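Local atomic coordinates of 3-oxoacyl-[acyl-carrier protein] synthase (Thermus thermophilus, PDB entry 1UB7), a protein that probably catalyses the first condensation of bacterial fatty acid synthesis, joining an acetyl group from acetyl-CoA to two carbons supplied by malonyl-ACP. Residues G172-V177 with V316-G321; T224-A229 with H300-S305; E22-T27 with I144-R149; V15-D20 with I38-V43; G67-V72 with F97-F102. All blocks are in the same frame, centred on the assembly; numbering follows the deposited sequence.

Interaction 1: G172-V177 with V316-G321; sequences GFRSFV and VLTWGG
The ring of F173 has the methyl CD1 of L317 over the centre of one face and F176 on the opposite face, where F176 CZ sits toward the rim. L317 CD1 stands 3.8 Å from the ring centroid and 10° off its normal, a CH-pi contact that uses the leucine's branch against a broad flat surface. With CG anti to the carbonyl carbon (chi1 -74°), the F173 ring leaves the backbone beside its own N. An alanine here would probably leave L317 CD1 without an aromatic face to rest on and open a gap beside F176.

The backbones run antiparallel, as strand 172-180 lines up with 311-318 in a mixed sheet of the thiolase-type fold. G172 and T318 form a hydrogen-bonded pair, with T318 N to G172 O at 2.7 Å; at the phi and psi of G172 a side chain would collide with the carbonyl oxygen before it, so glycine suits the place. Farther on, R174 and S175 both face V316 in a classic beta bulge. V316 O accepts from R174 N at 2.7 Å and only weakly from S175 N, while V316 N gives to S175 O at 3.2 Å. The S175 hydroxyl bonds to A229 O of helix 211-233, yet its OG also lies 3.4 Å from V316 CB. R174 lays its aliphatic CD 3.3 Å from T318 OG1, whose hydrogen-bond partner is H300 ND1.

Interaction 2: T224-A229 with H300-S305; sequences TATLEA and HVLLVS
T226 meets both L302 and V304, and its two branches divide the work. Its methyl CG2, anti to the backbone N, makes the main apolar contact and touches both methyls of L302, 3.2 Å from CD1 and 3.6 Å from CD2. The first distance is tighter than usual for carbons, and L302 has chi2 of 134°, away from the staggered positions, so the fit here is either strained or imperfectly modelled. The T226 and L302 side chains cross at about a right angle. Two alanines complete the apolar layer: A225 CB lies 4.3 Å from V304 CG2, and A229 CB 4.4 Å from L302 CD1. Spaced one turn apart, they present short methyls, which suits the 8.7 Å approach between the axes of helix segment 224-229 and strand segment 300-305.

A polar atom against a methyl is the second kind. T226 OG1 stands 3.7 Å from V304 CG2, a van der Waals contact.

In the thiolase-type fold this is a helix laid on a sheet. Helix 211-233 also touches A314 and V316 of the adjoining strand, and V304 lies about 6 Å, side chain to side chain, from H246, predicted to be catalytic. With no hydrogen bond between the two segments, their contact rests on close packing of apolar groups away from solvent; the helix has a polar tie to the same sheet through A229 O and S175 OG.

Interaction 3: E22-T27 with I144-R149; sequences EAYLDT and IDWNDR
Y24 holds its CG between the backbone N and the carbonyl carbon (chi1 77°), and R149, its partner segment's charged residue, sets CG in the same way before its chain bends at chi3. The phenol arrives at W146 and the guanidinium at D26. Y24 OH gives a hydrogen bond of 2.9 Å to W146 O, coming in 23° out of the carbonyl plane. That oxygen lies at the edge of the tyrosine ring, near its plane, while L25 CG sits 3.7 Å above the centre of one face. L25 then extends its methyls to backbone oxygens across the contact: CD1 is 3.4 Å from W146 O, and CD2 lies close to N147 O.

Two loops meet here at the surface. One links helices 18-22 and 29-35; the other makes a type I turn from D145 to D148, and D148 N-caps helix 149-152. W146 O, inside the turn sequence, takes the phenol as a donor, and the length of tyrosine lets its OH span the gap. D26, the centre of an inverse gamma turn, carries a carboxylate whose OD2 forms a salt bridge with R149 NH2 at 3.1 Å. The two side chains lie side by side, pointing the same way, with their planes 50° apart. D26 also places its backbone O over one face of the guanidinium, toward the rim.

Interaction 4: V15-D20 with I38-V43; sequences VMTNAD and IKERRV
M16 N gives R41 O a bond of 2.9 Å, nearly along the C=O axis, between two short, weakly bonded antiparallel strands whose segment axes approach to 4.7 Å. The side chain of R41 then bends toward M16 on the other strand: CG lies between the backbone N and the carbonyl carbon (chi1 74°), and bends at chi2 and chi3 follow. NE donates to M16 O at 3.0 Å, with weaker help from NH2 and the backbone N, and NH2 gives N18 OD1 a straighter bond of 2.8 Å. I38 CG2 lies over one face of this guanidinium. A leucine in place of R41 would probably leave N18 OD1 without this donor and M16 O with just a weak backbone bond.

The N18 amide works in both directions: OD1 accepts from R41, while ND2 donates to I38 O at 2.9 Å, on a lone pair, and to D29 OD1. T17 and D20 form a capping box that starts helix 18-22 as the strand ends. On the face that carries V15, E40 and R42, V15 CG2 rests over the R42 guanidinium, 3.4 Å from NE; R42 NH1 bonds to P12 O. M16 O and N18 OD1 thus meet the buried R41 with neutral oxygens, which its charge is likely to polarise.

Interaction 5: G67-V72 with F97-F102; sequences GALEGV and FGLKAF
L69, V72 and L99 interlock near the start of two parallel neighbouring strands, 72-78 and 102-107, joined by a beta-alpha-beta crossover through helix 89-96. That helix ends in a Schellman motif with G98 as its C-prime residue; glycine tolerates the positive phi, and the chain turns back to bring L99 toward the other loop.

L99 is the bump. Its CG stands anti to the carbonyl carbon (chi1 -50°), and from there the fork reaches into the hollow between L69 and V72. One prong, CD2, lies 3.9 Å from L69 CB; the other, CD1, touches V72 CG1 at 3.8 Å. Branched aliphatic chains suit such a wedge, since each prong can fill a separate dip. L69 CD1 in turn nestles against both L99 CD2 and the root of the phenylalanine, 3.7 Å from F97 CB and 3.8 Å from F97 CG. A type I turn runs from G67 to E70, and the type II turn that follows brings L69 and V72 close enough for the one leucine to touch both. V58 of helix 50-64 touches both L69 and F97. Past the leucines the short side chain of A101 takes little room, its CB 3.9 Å from V72 O.

Overall arrangement
Interactions 1 and 2 are buried neighbours, their centres 10 Å apart, and share one mixed sheet: strand 311-318 lies between strands 172-180 and 300-307. L317 O and V301 N probably bond between them. Yet interaction 1 is a bulged ladder of backbone bonds, whereas interaction 2 is helix-on-sheet packing with no hydrogen bonds. Interactions 3 and 4, centres 12 Å apart, lie across the chain's centre from interaction 1; the surface loops of interaction 3 use a salt bridge and a phenol, the half-buried strands of interaction 4 an arginine gripping neutral oxygens. Interaction 5 is partly buried; its side-chain contacts are apolar, and it joins the loops leading into two strands of the five-stranded sheet.

Interaction 1: G172-V177 with V316-G321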
# COMPACT_ATOMS: atom_id res chain seq x y z
N GLY A 172 4.54 -19.89 -14.57
CA GLY A 172 4.03 -18.68 -13.96
C GLY A 172 2.81 -18.85 -13.08
O GLY A 172 2.44 -19.96 -12.69
N PHE A 173 2.19 -17.71 -12.77
CA PHE A 173 1.01 -17.71 -11.92
C PHE A 173 -0.22 -18.32 -12.61
O PHE A 173 -0.54 -17.99 -13.76
CB PHE A 173 0.74 -16.28 -11.47
CG PHE A 173 1.70 -15.80 -10.42
CD1 PHE A 173 1.67 -16.35 -9.14
CD2 PHE A 173 2.64 -14.81 -10.71
CE1 PHE A 173 2.57 -15.93 -8.16
CE2 PHE A 173 3.55 -14.39 -9.74
CZ PHE A 173 3.51 -14.94 -8.46
N ARG A 174 -0.90 -19.21 -11.90
CA ARG A 174 -2.07 -19.86 -12.46
C ARG A 174 -3.35 -19.40 -11.79
O ARG A 174 -4.43 -19.47 -12.38
CB ARG A 174 -1.94 -21.38 -12.35
CG ARG A 174 -0.71 -21.92 -13.06
CD ARG A 174 -0.73 -23.42 -13.16
NE ARG A 174 -1.86 -23.87 -13.97
CZ ARG A 174 -2.07 -25.13 -14.32
NH1 ARG A 174 -1.22 -26.08 -13.95
NH2 ARG A 174 -3.14 -25.45 -15.05
N SER A 175 -3.23 -18.92 -10.56
CA SER A 175 -4.40 -18.44 -9.84
C SER A 175 -4.04 -17.62 -8.62
O SER A 175 -2.91 -17.67 -8.13
CB SER A 175 -5.27 -19.62 -9.39
OG SER A 175 -4.57 -20.41 -8.43
N PHE A 176 -5.03 -16.88 -8.13
CA PHE A 176 -4.89 -16.05 -6.95
C PHE A 176 -6.25 -16.05 -6.26
O PHE A 176 -7.29 -15.96 -6.92
CB PHE A 176 -4.57 -14.58 -7.30
CG PHE A 176 -3.16 -14.33 -7.78
CD1 PHE A 176 -2.10 -14.26 -6.88
CD2 PHE A 176 -2.90 -14.14 -9.15
CE1 PHE A 176 -0.79 -14.00 -7.32
CE2 PHE A 176 -1.60 -13.89 -9.61
CZ PHE A 176 -0.54 -13.82 -8.70
N VAL A 177 -6.24 -16.18 -4.94
CA VAL A 177 -7.44 -16.12 -4.15
C VAL A 177 -7.05 -15.11 -3.10
O VAL A 177 -6.09 -15.33 -2.35
CB VAL A 177 -7.79 -17.48 -3.51
CG1 VAL A 177 -8.92 -17.31 -2.48
CG2 VAL A 177 -8.22 -18.46 -4.59
N VAL A 316 -1.21 -20.08 -6.79
CA VAL A 316 -0.65 -21.27 -7.39
C VAL A 316 0.24 -20.74 -8.50
O VAL A 316 -0.22 -20.00 -9.38
CB VAL A 316 -1.74 -22.20 -7.96
CG1 VAL A 316 -1.11 -23.23 -8.91
CG2 VAL A 316 -2.46 -22.91 -6.83
N LEU A 317 1.51 -21.14 -8.45
CA LEU A 317 2.53 -20.71 -9.38
C LEU A 317 3.32 -21.90 -9.88
O LEU A 317 3.81 -22.71 -9.09
CB LEU A 317 3.50 -19.77 -8.66
CG LEU A 317 4.82 -19.39 -9.32
CD1 LEU A 317 4.57 -18.49 -10.52
CD2 LEU A 317 5.69 -18.68 -8.30
N THR A 318 3.45 -22.02 -11.20
CA THR A 318 4.24 -23.09 -11.80
C THR A 318 5.64 -22.48 -11.86
O THR A 318 5.90 -21.60 -12.69
CB THR A 318 3.75 -23.45 -13.21
OG1 THR A 318 2.51 -24.18 -13.13
CG2 THR A 318 4.78 -24.29 -13.95
N TRP A 319 6.52 -22.95 -10.98
CA TRP A 319 7.88 -22.44 -10.86
C TRP A 319 8.75 -22.36 -12.12
O TRP A 319 8.61 -23.15 -13.05
CB TRP A 319 8.64 -23.26 -9.80
CG TRP A 319 9.75 -22.49 -9.17
CD1 TRP A 319 11.08 -22.57 -9.47
CD2 TRP A 319 9.62 -21.47 -8.17
NE1 TRP A 319 11.79 -21.65 -8.72
CE2 TRP A 319 10.92 -20.96 -7.91
CE3 TRP A 319 8.53 -20.93 -7.46
CZ2 TRP A 319 11.16 -19.94 -6.98
CZ3 TRP A 319 8.77 -19.91 -6.53
CH2 TRP A 319 10.07 -19.43 -6.30
N GLY A 320 9.64 -21.37 -12.14
CA GLY A 320 10.53 -21.22 -13.27
C GLY A 320 9.96 -20.56 -14.50
O GLY A 320 9.12 -19.66 -14.40
N GLY A 321 10.40 -21.02 -15.66
CA GLY A 321 9.96 -20.46 -16.92
C GLY A 321 10.76 -19.20 -17.21
O GLY A 321 10.53 -18.54 -18.22

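Interaction 2: T224-A229 with H300-S305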
# COMPACT_ATOMS: atom_id res chain seq x y z
N THR A 224 -9.66 -23.44 2.92
CA THR A 224 -10.58 -23.07 1.83
C THR A 224 -9.82 -22.44 0.67
O THR A 224 -9.91 -22.88 -0.48
CB THR A 224 -11.65 -22.05 2.31
OG1 THR A 224 -12.41 -22.61 3.39
CG2 THR A 224 -12.60 -21.67 1.17
N ALA A 225 -9.07 -21.39 1.00
CA ALA A 225 -8.28 -20.65 0.03
C ALA A 225 -7.42 -21.58 -0.80
O ALA A 225 -7.43 -21.53 -2.03
CB ALA A 225 -7.40 -19.64 0.75
N THR A 226 -6.67 -22.43 -0.10
CA THR A 226 -5.78 -23.38 -0.75
C THR A 226 -6.50 -24.20 -1.80
O THR A 226 -6.06 -24.29 -2.95
CB THR A 226 -5.15 -24.33 0.27
OG1 THR A 226 -4.52 -23.58 1.31
CG2 THR A 226 -4.10 -25.20 -0.41
N LEU A 227 -7.61 -24.81 -1.41
CA LEU A 227 -8.37 -25.64 -2.35
C LEU A 227 -8.95 -24.79 -3.48
O LEU A 227 -8.91 -25.20 -4.65
CB LEU A 227 -9.48 -26.39 -1.62
CG LEU A 227 -8.93 -27.54 -0.77
CD1 LEU A 227 -10.01 -28.15 0.11
CD2 LEU A 227 -8.32 -28.58 -1.69
N GLU A 228 -9.46 -23.62 -3.12
CA GLU A 228 -10.05 -22.69 -4.08
C GLU A 228 -8.99 -22.32 -5.12
O GLU A 228 -9.25 -22.35 -6.32
CB GLU A 228 -10.52 -21.44 -3.34
CG GLU A 228 -11.56 -20.64 -4.08
CD GLU A 228 -11.92 -19.37 -3.33
OE1 GLU A 228 -11.94 -19.41 -2.07
OE2 GLU A 228 -12.19 -18.34 -3.99
N ALA A 229 -7.81 -21.98 -4.63
CA ALA A 229 -6.71 -21.62 -5.51
C ALA A 229 -6.31 -22.80 -6.40
O ALA A 229 -6.24 -22.67 -7.63
CB ALA A 229 -5.52 -21.17 -4.70
N HIS A 300 4.54 -27.19 -9.32
CA HIS A 300 3.38 -26.38 -9.00
C HIS A 300 3.48 -26.09 -7.52
O HIS A 300 3.43 -27.00 -6.70
CB HIS A 300 2.09 -27.14 -9.30
CG HIS A 300 1.95 -27.52 -10.74
ND1 HIS A 300 2.16 -26.63 -11.77
CD2 HIS A 300 1.65 -28.71 -11.32
CE1 HIS A 300 2.00 -27.25 -12.93
NE2 HIS A 300 1.68 -28.51 -12.68
N VAL A 301 3.66 -24.82 -7.18
CA VAL A 301 3.77 -24.42 -5.80
C VAL A 301 2.56 -23.63 -5.34
O VAL A 301 2.01 -22.80 -6.07
CB VAL A 301 5.03 -23.57 -5.58
CG1 VAL A 301 5.30 -23.40 -4.08
CG2 VAL A 301 6.22 -24.21 -6.28
N LEU A 302 2.13 -23.90 -4.11
CA LEU A 302 0.99 -23.19 -3.58
C LEU A 302 1.45 -22.34 -2.43
O LEU A 302 2.16 -22.82 -1.54
CB LEU A 302 -0.09 -24.14 -3.08
CG LEU A 302 -1.17 -23.31 -2.39
CD1 LEU A 302 -2.52 -23.78 -2.86
CD2 LEU A 302 -1.02 -23.36 -0.85
N LEU A 303 1.01 -21.09 -2.45
CA LEU A 303 1.33 -20.12 -1.41
C LEU A 303 0.00 -19.75 -0.77
O LEU A 303 -1.01 -19.62 -1.46
CB LEU A 303 1.96 -18.86 -2.02
CG LEU A 303 3.12 -19.02 -3.01
CD1 LEU A 303 3.53 -17.66 -3.56
CD2 LEU A 303 4.31 -19.69 -2.31
N VAL A 304 0.00 -19.59 0.55
CA VAL A 304 -1.21 -19.25 1.25
C VAL A 304 -0.86 -18.51 2.54
O VAL A 304 0.14 -18.84 3.19
CB VAL A 304 -2.05 -20.54 1.57
CG1 VAL A 304 -1.25 -21.49 2.46
CG2 VAL A 304 -3.36 -20.17 2.23
N SER A 305 -1.65 -17.50 2.89
CA SER A 305 -1.40 -16.72 4.10
C SER A 305 -2.68 -16.10 4.68
O SER A 305 -3.67 -15.92 3.98
CB SER A 305 -0.37 -15.62 3.82
OG SER A 305 -0.11 -14.83 4.98

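Interaction 3: E22-T27 with I144-R149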
# COMPACT_ATOMS: atom_id res chain seq x y z
N GLU A 22 13.38 -17.15 28.41
CA GLU A 22 13.20 -17.72 29.75
C GLU A 22 14.02 -16.90 30.73
O GLU A 22 13.77 -16.92 31.93
CB GLU A 22 13.68 -19.18 29.79
CG GLU A 22 12.88 -20.15 28.95
CD GLU A 22 13.41 -21.58 29.03
OE1 GLU A 22 14.62 -21.79 28.77
OE2 GLU A 22 12.62 -22.49 29.35
N ALA A 23 15.00 -16.16 30.21
CA ALA A 23 15.89 -15.33 31.02
C ALA A 23 15.26 -14.09 31.64
O ALA A 23 15.90 -13.41 32.44
CB ALA A 23 17.11 -14.93 30.20
N TYR A 24 14.01 -13.78 31.28
CA TYR A 24 13.37 -12.59 31.83
C TYR A 24 11.84 -12.61 31.79
O TYR A 24 11.20 -11.70 32.30
CB TYR A 24 13.85 -11.34 31.09
CG TYR A 24 13.21 -11.15 29.73
CD1 TYR A 24 13.31 -12.14 28.74
CD2 TYR A 24 12.49 -9.99 29.43
CE1 TYR A 24 12.71 -11.97 27.49
CE2 TYR A 24 11.88 -9.82 28.19
CZ TYR A 24 12.00 -10.81 27.23
OH TYR A 24 11.40 -10.63 26.00
N LEU A 25 11.26 -13.65 31.19
CA LEU A 25 9.80 -13.74 31.10
C LEU A 25 9.22 -15.06 31.60
O LEU A 25 9.81 -16.13 31.41
CB LEU A 25 9.34 -13.50 29.66
CG LEU A 25 9.04 -12.07 29.26
CD1 LEU A 25 8.80 -12.01 27.77
CD2 LEU A 25 7.82 -11.56 30.02
N ASP A 26 8.04 -14.96 32.21
CA ASP A 26 7.31 -16.11 32.75
C ASP A 26 6.94 -17.06 31.61
O ASP A 26 5.79 -17.12 31.17
CB ASP A 26 6.05 -15.61 33.49
CG ASP A 26 5.49 -16.64 34.49
OD1 ASP A 26 6.28 -17.18 35.29
OD2 ASP A 26 4.26 -16.88 34.49
N THR A 27 7.94 -17.81 31.12
CA THR A 27 7.72 -18.76 30.03
C THR A 27 8.90 -19.72 29.89
O THR A 27 10.04 -19.38 30.25
CB THR A 27 7.52 -18.02 28.67
OG1 THR A 27 7.16 -18.98 27.66
CG2 THR A 27 8.80 -17.29 28.26
N ILE A 144 6.87 -4.45 18.83
CA ILE A 144 6.49 -5.54 19.71
C ILE A 144 6.75 -5.16 21.17
O ILE A 144 7.77 -4.55 21.48
CB ILE A 144 7.29 -6.80 19.35
CG1 ILE A 144 6.79 -7.99 20.17
CG2 ILE A 144 8.77 -6.57 19.62
CD1 ILE A 144 7.56 -9.26 19.90
N ASP A 145 5.81 -5.51 22.05
CA ASP A 145 5.98 -5.25 23.47
C ASP A 145 6.81 -6.40 24.01
O ASP A 145 6.28 -7.48 24.27
CB ASP A 145 4.65 -5.20 24.21
CG ASP A 145 4.82 -5.16 25.72
OD1 ASP A 145 5.52 -4.25 26.22
OD2 ASP A 145 4.27 -6.04 26.41
N TRP A 146 8.10 -6.16 24.18
CA TRP A 146 9.03 -7.17 24.67
C TRP A 146 8.59 -7.90 25.94
O TRP A 146 9.01 -9.03 26.19
CB TRP A 146 10.41 -6.53 24.88
CG TRP A 146 11.21 -6.34 23.62
CD1 TRP A 146 12.02 -5.29 23.31
CD2 TRP A 146 11.31 -7.26 22.52
NE1 TRP A 146 12.63 -5.50 22.09
CE2 TRP A 146 12.20 -6.70 21.59
CE3 TRP A 146 10.73 -8.50 22.23
CZ2 TRP A 146 12.54 -7.33 20.39
CZ3 TRP A 146 11.06 -9.14 21.04
CH2 TRP A 146 11.96 -8.55 20.13
N ASN A 147 7.74 -7.25 26.73
CA ASN A 147 7.26 -7.84 27.98
C ASN A 147 6.04 -8.74 27.82
O ASN A 147 5.87 -9.70 28.58
CB ASN A 147 6.94 -6.72 28.97
CG ASN A 147 8.17 -5.94 29.38
OD1 ASN A 147 8.08 -4.80 29.84
ND2 ASN A 147 9.34 -6.55 29.22
N ASP A 148 5.20 -8.44 26.84
CA ASP A 148 4.00 -9.23 26.59
C ASP A 148 4.32 -10.66 26.19
O ASP A 148 4.76 -10.92 25.07
CB ASP A 148 3.15 -8.58 25.50
CG ASP A 148 1.80 -9.25 25.36
OD1 ASP A 148 1.74 -10.50 25.37
OD2 ASP A 148 0.79 -8.52 25.23
N ARG A 149 4.09 -11.59 27.11
CA ARG A 149 4.34 -13.01 26.90
C ARG A 149 3.78 -13.51 25.57
O ARG A 149 4.49 -14.15 24.79
CB ARG A 149 3.71 -13.82 28.04
CG ARG A 149 2.21 -13.52 28.24
CD ARG A 149 1.55 -14.55 29.13
NE ARG A 149 2.06 -14.51 30.49
CZ ARG A 149 1.90 -15.49 31.37
NH1 ARG A 149 1.23 -16.58 31.02
NH2 ARG A 149 2.38 -15.37 32.60

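Interaction 4: V15-D20 with I38-V43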
# COMPACT_ATOMS: atom_id res chain seq x y z
N VAL A 15 20.51 -13.74 16.74
CA VAL A 15 19.54 -14.79 17.05
C VAL A 15 19.01 -14.64 18.48
O VAL A 15 19.68 -14.10 19.36
CB VAL A 15 20.16 -16.20 16.91
CG1 VAL A 15 19.10 -17.26 17.20
CG2 VAL A 15 20.72 -16.39 15.51
N MET A 16 17.79 -15.13 18.71
CA MET A 16 17.19 -15.08 20.03
C MET A 16 16.47 -16.39 20.32
O MET A 16 15.39 -16.66 19.78
CB MET A 16 16.23 -13.91 20.14
CG MET A 16 16.04 -13.47 21.57
SD MET A 16 15.42 -11.80 21.72
CE MET A 16 14.32 -11.95 23.11
N THR A 17 17.09 -17.19 21.18
CA THR A 17 16.58 -18.50 21.58
C THR A 17 15.46 -18.39 22.61
O THR A 17 15.33 -17.37 23.30
CB THR A 17 17.70 -19.36 22.18
OG1 THR A 17 18.26 -18.69 23.32
CG2 THR A 17 18.80 -19.59 21.15
N ASN A 18 14.66 -19.45 22.72
CA ASN A 18 13.57 -19.46 23.69
C ASN A 18 14.21 -19.24 25.05
O ASN A 18 13.61 -18.63 25.94
CB ASN A 18 12.82 -20.79 23.66
CG ASN A 18 12.04 -21.02 22.36
OD1 ASN A 18 11.49 -20.08 21.78
ND2 ASN A 18 11.98 -22.26 21.93
N ALA A 19 15.44 -19.74 25.20
CA ALA A 19 16.19 -19.58 26.44
C ALA A 19 16.29 -18.09 26.75
O ALA A 19 16.01 -17.66 27.88
CB ALA A 19 17.59 -20.18 26.27
N ASP A 20 16.67 -17.31 25.74
CA ASP A 20 16.80 -15.86 25.86
C ASP A 20 15.52 -15.25 26.43
O ASP A 20 15.55 -14.20 27.07
CB ASP A 20 17.09 -15.25 24.50
CG ASP A 20 18.54 -15.42 24.08
OD1 ASP A 20 19.42 -14.90 24.80
OD2 ASP A 20 18.79 -16.07 23.04
N ILE A 38 8.07 -22.66 17.67
CA ILE A 38 9.26 -21.83 17.49
C ILE A 38 10.37 -22.11 18.50
O ILE A 38 10.12 -22.20 19.70
CB ILE A 38 8.88 -20.34 17.54
CG1 ILE A 38 7.75 -20.07 16.55
CG2 ILE A 38 10.10 -19.49 17.21
CD1 ILE A 38 7.10 -18.72 16.70
N LYS A 39 11.59 -22.22 17.98
CA LYS A 39 12.78 -22.48 18.79
C LYS A 39 13.67 -21.24 18.85
O LYS A 39 14.24 -20.92 19.89
CB LYS A 39 13.58 -23.66 18.22
CG LYS A 39 12.86 -25.00 18.33
CD LYS A 39 13.64 -26.10 17.63
CE LYS A 39 12.93 -27.44 17.75
NZ LYS A 39 13.66 -28.53 17.02
N GLU A 40 13.81 -20.55 17.71
CA GLU A 40 14.62 -19.33 17.65
C GLU A 40 14.02 -18.41 16.61
O GLU A 40 13.21 -18.83 15.79
CB GLU A 40 16.07 -19.61 17.22
CG GLU A 40 16.71 -20.89 17.70
CD GLU A 40 18.15 -21.03 17.21
OE1 GLU A 40 18.39 -20.77 16.00
OE2 GLU A 40 19.03 -21.39 18.02
N ARG A 41 14.44 -17.14 16.64
CA ARG A 41 14.01 -16.14 15.68
C ARG A 41 15.14 -15.11 15.57
O ARG A 41 15.97 -15.00 16.47
CB ARG A 41 12.70 -15.45 16.12
CG ARG A 41 12.82 -14.46 17.27
CD ARG A 41 12.02 -14.94 18.46
NE ARG A 41 12.59 -16.17 18.99
CZ ARG A 41 11.91 -17.12 19.62
NH1 ARG A 41 10.61 -16.99 19.83
NH2 ARG A 41 12.55 -18.20 20.05
N ARG A 42 15.18 -14.38 14.46
CA ARG A 42 16.20 -13.36 14.24
C ARG A 42 15.69 -11.98 14.63
O ARG A 42 14.51 -11.72 14.54
CB ARG A 42 16.62 -13.37 12.77
CG ARG A 42 17.14 -14.72 12.29
CD ARG A 42 18.20 -15.27 13.23
NE ARG A 42 18.83 -16.47 12.68
CZ ARG A 42 19.82 -16.47 11.79
NH1 ARG A 42 20.32 -15.32 11.35
NH2 ARG A 42 20.32 -17.61 11.34
N VAL A 43 16.59 -11.11 15.08
CA VAL A 43 16.21 -9.76 15.50
C VAL A 43 17.13 -8.72 14.84
O VAL A 43 18.36 -8.84 14.89
CB VAL A 43 16.27 -9.61 17.04
CG1 VAL A 43 15.82 -8.21 17.46
CG2 VAL A 43 15.40 -10.67 17.71

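Interaction 5: G67-V72 with F97-F102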
# COMPACT_ATOMS: atom_id res chain seq x y z
N GLY A 67 22.06 -9.07 -12.49
CA GLY A 67 21.36 -8.31 -13.51
C GLY A 67 19.85 -8.44 -13.51
O GLY A 67 19.18 -8.02 -14.46
N ALA A 68 19.29 -9.01 -12.44
CA ALA A 68 17.85 -9.23 -12.35
C ALA A 68 16.98 -7.97 -12.29
O ALA A 68 15.81 -8.02 -12.70
CB ALA A 68 17.53 -10.14 -11.17
N LEU A 69 17.51 -6.86 -11.80
CA LEU A 69 16.69 -5.65 -11.70
C LEU A 69 16.58 -4.92 -13.02
O LEU A 69 15.91 -3.89 -13.12
CB LEU A 69 17.24 -4.71 -10.63
CG LEU A 69 17.30 -5.28 -9.21
CD1 LEU A 69 17.64 -4.16 -8.24
CD2 LEU A 69 15.97 -5.90 -8.85
N GLU A 70 17.22 -5.48 -14.03
CA GLU A 70 17.17 -4.89 -15.35
C GLU A 70 15.75 -5.04 -15.87
O GLU A 70 15.21 -6.15 -15.91
CB GLU A 70 18.15 -5.60 -16.27
CG GLU A 70 18.25 -5.01 -17.65
CD GLU A 70 19.19 -5.79 -18.54
OE1 GLU A 70 20.10 -6.46 -17.98
OE2 GLU A 70 19.03 -5.72 -19.78
N GLY A 71 15.14 -3.93 -16.27
CA GLY A 71 13.79 -3.98 -16.80
C GLY A 71 12.72 -3.81 -15.75
O GLY A 71 11.52 -3.83 -16.07
N VAL A 72 13.13 -3.64 -14.50
CA VAL A 72 12.19 -3.46 -13.42
C VAL A 72 11.64 -2.03 -13.39
O VAL A 72 12.39 -1.08 -13.18
CB VAL A 72 12.85 -3.81 -12.06
CG1 VAL A 72 12.08 -3.17 -10.90
CG2 VAL A 72 12.90 -5.32 -11.91
N PHE A 97 18.74 1.08 -5.33
CA PHE A 97 19.21 0.34 -6.49
C PHE A 97 19.17 1.16 -7.78
O PHE A 97 19.29 0.61 -8.88
CB PHE A 97 18.42 -0.96 -6.59
CG PHE A 97 18.67 -1.86 -5.43
CD1 PHE A 97 19.80 -2.67 -5.39
CD2 PHE A 97 17.83 -1.84 -4.31
CE1 PHE A 97 20.10 -3.44 -4.26
CE2 PHE A 97 18.11 -2.60 -3.17
CZ PHE A 97 19.25 -3.40 -3.14
N GLY A 98 19.02 2.47 -7.64
CA GLY A 98 18.98 3.37 -8.78
C GLY A 98 18.11 2.94 -9.95
O GLY A 98 18.54 2.96 -11.10
N LEU A 99 16.86 2.57 -9.65
CA LEU A 99 15.91 2.13 -10.67
C LEU A 99 15.04 3.27 -11.21
O LEU A 99 14.75 4.25 -10.52
CB LEU A 99 14.97 1.08 -10.10
CG LEU A 99 15.56 -0.10 -9.37
CD1 LEU A 99 14.41 -0.99 -8.85
CD2 LEU A 99 16.47 -0.86 -10.31
N LYS A 100 14.62 3.11 -12.47
CA LYS A 100 13.72 4.07 -13.09
C LYS A 100 12.40 3.36 -12.81
O LYS A 100 12.00 2.51 -13.59
CB LYS A 100 13.98 4.12 -14.60
CG LYS A 100 13.16 5.18 -15.33
CD LYS A 100 13.13 4.90 -16.84
CE LYS A 100 13.58 6.10 -17.66
NZ LYS A 100 12.85 7.33 -17.27
N ALA A 101 11.74 3.67 -11.71
CA ALA A 101 10.51 2.94 -11.40
C ALA A 101 9.54 3.61 -10.47
O ALA A 101 9.94 4.44 -9.65
CB ALA A 101 10.88 1.59 -10.81
N PHE A 102 8.25 3.26 -10.58
CA PHE A 102 7.31 3.85 -9.64
C PHE A 102 7.37 2.95 -8.39
O PHE A 102 7.78 1.79 -8.48
CB PHE A 102 5.90 3.98 -10.21
CG PHE A 102 5.32 2.73 -10.81
CD1 PHE A 102 5.56 2.40 -12.14
CD2 PHE A 102 4.38 1.98 -10.10
CE1 PHE A 102 4.86 1.35 -12.77
CE2 PHE A 102 3.67 0.93 -10.72
CZ PHE A 102 3.91 0.62 -12.05